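PDB 2Y5S: dihydropteroate synthase from Burkholderia cenocepacia, which probably catalyses the condensation of para-aminobenzoate with 6-hydroxymethyl-7,8-dihydropterin diphosphate to give 7,8-dihydropteroate, a precursor of folate. Local coordinates for residues 92-95 and 99-102. Numbering follows the deposited sequence.
Sequences ALRP and PLSI
Both methyls of Leu100 meet the chain at Leu93 and Arg94, and this one side chain carries the whole contact from the strand side. The apolar part is a straddle: Leu93 CB lies 3.9 Å from both CD1 and CD2 of Leu100, so the fork of Leu100 closes on the beta carbon of Leu93 rather than on its methyls. With CG anti to the carbonyl carbon (chi1 -58°) and one methyl continuing the chain, Leu100 reaches outward from the strand. That extended methyl, CD1, also presses on backbone: it sits 3.6 Å from Arg94 N and 3.9 Å from Leu93 C. The closest CA atoms, those of Arg94 and Leu100, remain 7.5 Å apart, a separation spanned by the side chain of Leu100.

These contacts join helix 79-93 to strand 100-103 at the return of a beta-alpha-beta crossover that starts from strand 62-66, one unit of the TIM barrel to which pterin-binding enzymes belong. Leu93 also packs against Leu49 and Ala52 of helix 45-58, and it is buried there.

Of the side chain of Arg94, the aliphatic stem takes part rather than the guanidinium. Its CG comes within 4.2 Å of Leu100 CD1, and the two side chains cross at about a right angle. A bend at chi3 (78°) turns the guanidinium from the line of the stem, and NH1 hydrogen-bonds to Gly117 O. The backbone of Leu100 has its polar partners elsewhere too: its N bonds to Asp119 OD2, and backbone bonds link it to Asp119 and Leu120.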
loop_
_atom_site.group_PDB
_atom_site.type_symbol
_atom_site.label_atom_id
_atom_site.label_comp_id
_atom_site.label_asym_id
_atom_site.label_seq_id
_atom_site.Cartn_x
_atom_site.Cartn_y
_atom_site.Cartn_z
ATOM N N ALA B 92 -26.654 15.583 -14.488
ATOM C CA ALA B 92 -26.512 14.313 -15.214
ATOM C C ALA B 92 -26.137 13.143 -14.323
ATOM O O ALA B 92 -26.512 12.011 -14.610
ATOM C CB ALA B 92 -25.490 14.448 -16.351
ATOM N N LEU B 93 -25.385 13.401 -13.251
ATOM C CA LEU B 93 -24.910 12.329 -12.378
ATOM C C LEU B 93 -25.837 11.988 -11.203
ATOM O O LEU B 93 -25.721 10.902 -10.642
ATOM C CB LEU B 93 -23.511 12.651 -11.843
ATOM C CG LEU B 93 -22.376 12.687 -12.866
ATOM C CD1 LEU B 93 -21.085 13.189 -12.206
ATOM C CD2 LEU B 93 -22.151 11.318 -13.496
ATOM N N ARG B 94 -26.730 12.905 -10.826
ATOM C CA ARG B 94 -27.714 12.655 -9.751
ATOM C C ARG B 94 -28.460 11.333 -9.846
ATOM O O ARG B 94 -28.605 10.648 -8.836
ATOM C CB ARG B 94 -28.745 13.785 -9.658
ATOM C CG ARG B 94 -28.504 14.708 -8.512
ATOM C CD ARG B 94 -29.568 15.784 -8.441
ATOM N NE ARG B 94 -30.829 15.313 -7.875
ATOM C CZ ARG B 94 -31.040 15.048 -6.586
ATOM N NH1 ARG B 94 -30.060 15.180 -5.692
ATOM N NH2 ARG B 94 -32.245 14.637 -6.194
ATOM N N PRO B 95 -28.962 10.978 -11.050
ATOM C CA PRO B 95 -29.702 9.726 -11.170
ATOM C C PRO B 95 -28.897 8.476 -10.781
ATOM O O PRO B 95 -29.497 7.484 -10.384
ATOM C CB PRO B 95 -30.103 9.696 -12.652
ATOM C CG PRO B 95 -30.175 11.112 -13.049
ATOM C CD PRO B 95 -29.063 11.784 -12.280
ATOM N N PRO B 99 -22.844 9.386 -3.980
ATOM C CA PRO B 99 -22.590 10.729 -3.465
ATOM C C PRO B 99 -21.795 11.626 -4.430
ATOM O O PRO B 99 -20.769 11.211 -4.989
ATOM C CB PRO B 99 -21.811 10.468 -2.177
ATOM C CG PRO B 99 -22.319 9.101 -1.702
ATOM C CD PRO B 99 -22.673 8.338 -2.945
ATOM N N LEU B 100 -22.316 12.838 -4.629
ATOM C CA LEU B 100 -21.703 13.846 -5.468
ATOM C C LEU B 100 -21.096 14.942 -4.593
ATOM O O LEU B 100 -21.813 15.706 -3.947
ATOM C CB LEU B 100 -22.736 14.449 -6.435
ATOM C CG LEU B 100 -23.440 13.466 -7.383
ATOM C CD1 LEU B 100 -24.364 14.188 -8.371
ATOM C CD2 LEU B 100 -22.432 12.590 -8.130
ATOM N N SER B 101 -19.766 15.003 -4.585
ATOM C CA SER B 101 -19.033 16.008 -3.852
ATOM C C SER B 101 -18.638 17.115 -4.826
ATOM O O SER B 101 -18.325 16.839 -5.996
ATOM C CB SER B 101 -17.790 15.400 -3.208
ATOM O OG SER B 101 -16.914 16.401 -2.746
ATOM N N ILE B 102 -18.655 18.357 -4.345
ATOM C CA ILE B 102 -18.299 19.497 -5.170
ATOM C C ILE B 102 -17.026 20.152 -4.631
ATOM O O ILE B 102 -17.013 20.626 -3.504
ATOM C CB ILE B 102 -19.407 20.562 -5.196
ATOM C CG1 ILE B 102 -20.769 19.934 -5.502
ATOM C CG2 ILE B 102 -19.053 21.629 -6.201
ATOM C CD1 ILE B 102 -20.883 19.360 -6.919
#